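PDB 6R1J: uncharacterized protein from Aeromonas hydrophila J-1, which is one of the three components, AhlC, of the alpha-pore-forming toxin AHL, which probably act together to perforate target membranes. Local coordinates for residues V125-T130 against E191-R196; K150-L155 against P164-L169. The protein carries 3 engineered substitutions. All coordinates share one frame; numbering follows the deposited sequence.

Contact 1. Residues V125-T130 against E191-R196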
loop_
_atom_site.group_PDB
_atom_site.type_symbol
_atom_site.label_atom_id
_atom_site.label_comp_id
_atom_site.label_asym_id
_atom_site.label_seq_id
_atom_site.Cartn_x
_atom_site.Cartn_y
_atom_site.Cartn_z
ATOM N N VAL A 125 10.731 7.098 7.172
ATOM C CA VAL A 125 10.816 8.383 6.430
ATOM C C VAL A 125 12.274 8.849 6.465
ATOM O O VAL A 125 12.767 9.286 5.431
ATOM C CB VAL A 125 9.832 9.429 6.974
ATOM C CG1 VAL A 125 9.962 10.732 6.208
ATOM C CG2 VAL A 125 8.394 8.928 6.939
ATOM N N GLU A 126 13.003 8.640 7.559
ATOM C CA GLU A 126 14.422 9.092 7.637
ATOM C C GLU A 126 15.278 8.211 6.709
ATOM O O GLU A 126 16.199 8.757 6.073
ATOM C CB GLU A 126 14.837 9.275 9.106
ATOM C CG GLU A 126 14.050 10.380 9.827
ATOM C CD GLU A 126 13.923 11.731 9.117
ATOM O OE1 GLU A 126 14.890 12.128 8.427
ATOM O OE2 GLU A 126 12.840 12.402 9.247
ATOM N N LEU A 127 14.923 6.941 6.503
ATOM C CA LEU A 127 15.580 6.092 5.476
ATOM C C LEU A 127 15.304 6.648 4.067
ATOM O O LEU A 127 16.246 6.650 3.254
ATOM C CB LEU A 127 15.066 4.656 5.578
ATOM C CG LEU A 127 15.447 3.951 6.877
ATOM C CD1 LEU A 127 14.828 2.565 6.934
ATOM C CD2 LEU A 127 16.957 3.889 7.035
ATOM N N GLN A 128 14.090 7.116 3.785
ATOM C CA GLN A 128 13.743 7.735 2.466
ATOM C C GLN A 128 14.659 8.965 2.254
ATOM O O GLN A 128 15.262 9.068 1.179
ATOM C CB GLN A 128 12.249 8.070 2.360
ATOM C CG GLN A 128 11.293 6.868 2.368
ATOM C CD GLN A 128 11.420 5.999 1.131
ATOM O OE1 GLN A 128 11.713 6.479 0.045
ATOM N NE2 GLN A 128 11.191 4.696 1.266
ATOM N N ALA A 129 14.807 9.839 3.253
ATOM C CA ALA A 129 15.714 11.012 3.190
ATOM C C ALA A 129 17.134 10.541 2.896
ATOM O O ALA A 129 17.757 11.057 1.938
ATOM C CB ALA A 129 15.661 11.830 4.460
ATOM N N THR A 130 17.617 9.548 3.641
ATOM C CA THR A 130 18.976 8.973 3.491
ATOM C C THR A 130 19.142 8.390 2.077
ATOM O O THR A 130 20.134 8.684 1.419
ATOM C CB THR A 130 19.266 7.897 4.554
ATOM O OG1 THR A 130 19.091 8.488 5.833
ATOM C CG2 THR A 130 20.667 7.338 4.462
ATOM N N GLU A 191 17.626 0.199 0.510
ATOM C CA GLU A 191 16.390 -0.297 -0.169
ATOM C C GLU A 191 15.910 -1.578 0.537
ATOM O O GLU A 191 14.689 -1.693 0.802
ATOM C CB GLU A 191 16.627 -0.609 -1.645
ATOM C CG GLU A 191 16.889 0.629 -2.490
ATOM C CD GLU A 191 17.223 0.386 -3.961
ATOM O OE1 GLU A 191 17.720 -0.712 -4.304
ATOM O OE2 GLU A 191 16.970 1.295 -4.761
ATOM N N GLY A 192 16.815 -2.524 0.791
ATOM C CA GLY A 192 16.497 -3.791 1.494
ATOM C C GLY A 192 15.946 -3.537 2.899
ATOM O O GLY A 192 14.963 -4.216 3.313
ATOM N N GLN A 193 16.596 -2.660 3.669
ATOM C CA GLN A 193 16.134 -2.227 5.007
ATOM C C GLN A 193 14.745 -1.609 4.878
ATOM O O GLN A 193 13.926 -1.828 5.781
ATOM C CB GLN A 193 17.003 -1.131 5.642
ATOM C CG GLN A 193 18.291 -1.670 6.254
ATOM C CD GLN A 193 19.290 -0.598 6.644
ATOM O OE1 GLN A 193 20.490 -0.839 6.671
ATOM N NE2 GLN A 193 18.818 0.606 6.901
ATOM N N ILE A 194 14.515 -0.784 3.862
ATOM C CA ILE A 194 13.182 -0.132 3.713
ATOM C C ILE A 194 12.141 -1.227 3.481
ATOM O O ILE A 194 11.126 -1.187 4.148
ATOM C CB ILE A 194 13.179 0.886 2.577
ATOM C CG1 ILE A 194 13.983 2.128 2.941
ATOM C CG2 ILE A 194 11.745 1.249 2.187
ATOM C CD1 ILE A 194 14.285 2.990 1.735
ATOM N N GLN A 195 12.412 -2.141 2.556
ATOM C CA GLN A 195 11.521 -3.279 2.198
ATOM C C GLN A 195 11.207 -4.126 3.438
ATOM O O GLN A 195 10.013 -4.409 3.717
ATOM C CB GLN A 195 12.192 -4.046 1.059
ATOM C CG GLN A 195 11.549 -5.362 0.663
ATOM C CD GLN A 195 12.383 -5.961 -0.452
ATOM O OE1 GLN A 195 12.023 -5.908 -1.631
ATOM N NE2 GLN A 195 13.560 -6.451 -0.103
ATOM N N ARG A 196 12.232 -4.488 4.208
ATOM C CA ARG A 196 12.056 -5.335 5.404
ATOM C C ARG A 196 11.217 -4.598 6.436
ATOM O O ARG A 196 10.312 -5.213 7.044
ATOM C CB ARG A 196 13.426 -5.654 5.985
ATOM C CG ARG A 196 13.388 -6.650 7.116
ATOM C CD ARG A 196 14.801 -6.952 7.557
ATOM N NE ARG A 196 15.609 -7.599 6.526
ATOM C CZ ARG A 196 16.709 -8.326 6.784
ATOM N NH1 ARG A 196 17.104 -8.518 8.037
ATOM N NH2 ARG A 196 17.379 -8.906 5.799
#

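Contact 2. Residues K150-L155 against P164-L169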
loop_
_atom_site.group_PDB
_atom_site.type_symbol
_atom_site.label_atom_id
_atom_site.label_comp_id
_atom_site.label_asym_id
_atom_site.label_seq_id
_atom_site.Cartn_x
_atom_site.Cartn_y
_atom_site.Cartn_z
ATOM N N LYS A 150 36.838 10.189 -20.057
ATOM C CA LYS A 150 36.999 11.099 -21.227
ATOM C C LYS A 150 38.445 11.626 -21.266
ATOM O O LYS A 150 38.964 11.830 -22.377
ATOM C CB LYS A 150 35.968 12.235 -21.191
ATOM C CG LYS A 150 34.586 11.843 -21.683
ATOM C CD LYS A 150 33.524 12.878 -21.404
ATOM C CE LYS A 150 32.132 12.337 -21.652
ATOM N NZ LYS A 150 31.104 13.148 -20.963
ATOM N N LYS A 151 39.062 11.875 -20.106
ATOM C CA LYS A 151 40.490 12.295 -19.989
ATOM C C LYS A 151 41.396 11.121 -20.382
ATOM O O LYS A 151 42.418 11.373 -21.041
ATOM C CB LYS A 151 40.831 12.771 -18.574
ATOM C CG LYS A 151 40.230 14.110 -18.172
ATOM C CD LYS A 151 40.563 14.493 -16.747
ATOM C CE LYS A 151 42.023 14.267 -16.407
ATOM N NZ LYS A 151 42.359 14.772 -15.057
ATOM N N LYS A 152 41.049 9.892 -19.968
ATOM C CA LYS A 152 41.771 8.644 -20.336
ATOM C C LYS A 152 41.750 8.505 -21.869
ATOM O O LYS A 152 42.809 8.196 -22.442
ATOM C CB LYS A 152 41.170 7.415 -19.644
ATOM C CG LYS A 152 41.851 6.106 -20.015
ATOM C CD LYS A 152 41.290 4.894 -19.342
ATOM C CE LYS A 152 41.865 3.644 -19.965
ATOM N NZ LYS A 152 41.509 2.441 -19.186
ATOM N N LEU A 153 40.577 8.699 -22.490
ATOM C CA LEU A 153 40.363 8.765 -23.967
ATOM C C LEU A 153 41.405 9.734 -24.550
ATOM O O LEU A 153 42.246 9.300 -25.366
ATOM C CB LEU A 153 38.912 9.231 -24.198
ATOM C CG LEU A 153 38.458 9.629 -25.610
ATOM C CD1 LEU A 153 36.935 9.556 -25.709
ATOM C CD2 LEU A 153 38.939 11.026 -26.006
ATOM N N TYR A 154 41.379 10.984 -24.070
ATOM C CA TYR A 154 42.255 12.116 -24.469
ATOM C C TYR A 154 43.748 11.772 -24.335
ATOM O O TYR A 154 44.427 11.833 -25.379
ATOM C CB TYR A 154 41.907 13.354 -23.645
ATOM C CG TYR A 154 42.865 14.488 -23.864
ATOM C CD1 TYR A 154 43.588 15.028 -22.816
ATOM C CD2 TYR A 154 43.101 14.964 -25.143
ATOM C CE1 TYR A 154 44.480 16.062 -23.026
ATOM C CE2 TYR A 154 43.995 15.993 -25.373
ATOM C CZ TYR A 154 44.686 16.544 -24.308
ATOM O OH TYR A 154 45.572 17.557 -24.526
ATOM N N LEU A 155 44.241 11.461 -23.123
ATOM C CA LEU A 155 45.674 11.120 -22.838
ATOM C C LEU A 155 46.109 9.845 -23.599
ATOM O O LEU A 155 47.301 9.795 -24.009
ATOM C CB LEU A 155 45.898 10.975 -21.324
ATOM C CG LEU A 155 45.762 12.242 -20.471
ATOM C CD1 LEU A 155 45.907 11.915 -18.986
ATOM C CD2 LEU A 155 46.777 13.296 -20.882
ATOM N N PRO A 164 53.003 9.596 -18.562
ATOM C CA PRO A 164 53.007 10.099 -17.181
ATOM C C PRO A 164 51.611 10.425 -16.607
ATOM O O PRO A 164 51.306 9.929 -15.524
ATOM C CB PRO A 164 53.884 11.360 -17.285
ATOM C CG PRO A 164 54.883 11.017 -18.376
ATOM C CD PRO A 164 54.075 10.203 -19.374
ATOM N N GLY A 165 50.802 11.224 -17.322
ATOM C CA GLY A 165 49.428 11.625 -16.934
ATOM C C GLY A 165 48.489 10.430 -16.775
ATOM O O GLY A 165 47.657 10.465 -15.845
ATOM N N LEU A 166 48.626 9.409 -17.640
ATOM C CA LEU A 166 47.837 8.138 -17.633
ATOM C C LEU A 166 48.142 7.283 -16.400
ATOM O O LEU A 166 47.191 6.659 -15.882
ATOM C CB LEU A 166 48.132 7.316 -18.891
ATOM C CG LEU A 166 47.409 7.769 -20.157
ATOM C CD1 LEU A 166 47.827 6.915 -21.356
ATOM C CD2 LEU A 166 45.892 7.717 -19.947
ATOM N N ILE A 167 49.424 7.180 -16.014
ATOM C CA ILE A 167 49.898 6.414 -14.811
ATOM C C ILE A 167 49.219 7.016 -13.561
ATOM O O ILE A 167 48.792 6.213 -12.691
ATOM C CB ILE A 167 51.451 6.357 -14.768
ATOM C CG1 ILE A 167 52.008 5.533 -15.942
ATOM C CG2 ILE A 167 51.966 5.811 -13.446
ATOM C CD1 ILE A 167 53.431 5.877 -16.353
ATOM N N ALA A 168 49.063 8.355 -13.509
ATOM C CA ALA A 168 48.362 9.108 -12.442
ATOM C C ALA A 168 46.854 8.823 -12.477
ATOM O O ALA A 168 46.334 8.292 -11.479
ATOM C CB ALA A 168 48.622 10.592 -12.563
ATOM N N LEU A 169 46.182 9.185 -13.578
ATOM C CA LEU A 169 44.714 9.015 -13.796
ATOM C C LEU A 169 44.250 7.601 -13.405
ATOM O O LEU A 169 43.129 7.497 -12.899
ATOM C CB LEU A 169 44.391 9.281 -15.266
ATOM C CG LEU A 169 42.915 9.484 -15.576
ATOM C CD1 LEU A 169 42.446 10.814 -15.018
ATOM C CD2 LEU A 169 42.678 9.421 -17.074
#

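Contact 1. Residues V125-T130 against E191-R196
Residues 125-130 and 191-196 are facing turns of two long helices that run antiparallel, with local axes 10.2 Å apart at closest approach and 160° between their directions. Leu127 and Ile194 mark the register, their CA atoms 6.9 Å apart, and both point their side chains at the facing helix. The two chains lie alongside, pointing opposite ways, so that Leu127 CB lies 3.8 Å from Ile194 CG1. Of the two Leu127 methyls, CD1 stays by Ile194 and CD2 lies 3.8 Å from Gln193 NE2, the glutamine chain running roughly perpendicular to the leucine, while Gln193 OE1 is hydrogen-bonded to Gln189 one turn back on its own helix. Gln128 starts out beside the interface and reaches it through a bend at chi2 (-67°), which swings its amide across Ile194. There NE2 lies 3.6 Å from both CD1 and CG2 of Ile194, apolar contact made by a polar group. Away from this interface, Glu126 forms a salt bridge with Arg122 of the second subunit. Leucine and isoleucine meeting between antiparallel helices, with glutamines beside them, make this one layer of the long helical hairpin of an alpha-helical toxin component.

Contact 2. Residues K150-L155 against P164-L169
Leu169 and Leu166 reach from helix 163-236 onto helix 78-157, one turn apart, and Leu155 answers from the other side. Leu169 fits closely: its CD2 sits 3.4 Å from the backbone N of Lys152 and 3.5 Å from Lys152 CA, a carbon pair tighter than usual, so this methyl is seated against main chain as well as against the lysine's CB. Its CG stands anti to the backbone N (chi1 -166°), which carries both methyls across to the facing helix. The other methyl, CD1, meets Lys151 at CE, the last carbon before the ammonium, 3.7 Å away; that lysine chain is bent at chi3 (45°) and runs slantwise over Leu169.

Leu166 lays CD2 against Leu155 CB at 3.5 Å, and Leu166 CD1 lies by the carbonyl of Leu155. Leu155 in turn puts CD1 over the backbone of Gly165, 3.7 Å from its C; with no side chain on the glycine, the methyl rests directly on the main chain. These turns lie beside the tip of a helical hairpin, where helix 78-157 ends and helix 163-236 begins after a short connection. Their local axes, 9.9 Å apart, run antiparallel at 157°.

Further out, Leu169 also packs on Leu148, one turn before Lys152 on helix 78-157, and Leu166 touches Thr156, whose OG1 is hydrogen-bonded to Lys152 O. Beyond CG, Lys152 runs out extended and leaves the interface. On other faces of helix 78-157, Lys150 and Leu153 pack against Ser226 and Gly230 of the second subunit.

Overall arrangement
Contacts 1 and 2 join the same helices, 78-157 and 163-236, at two levels of one hairpin, with centres 39 Å apart and nearest atoms about 25 Å apart. Contact 2 lies further along the hairpin, between the two segments of contact 1 in the chain; its centre is about 61 Å from the chain centre, that of contact 1 about 22 Å. Both are surface contacts, although Leu169 is buried. Contact 1 sets one leucine-isoleucine pair among glutamine amides, whereas contact 2 uses three leucines, lysine aliphatic chains and main chain reached directly by leucine methyls, burying 281 against 206 Å². At both levels helix 78-157 touches the second subunit; at contact 1 helix 163-236 also meets a third.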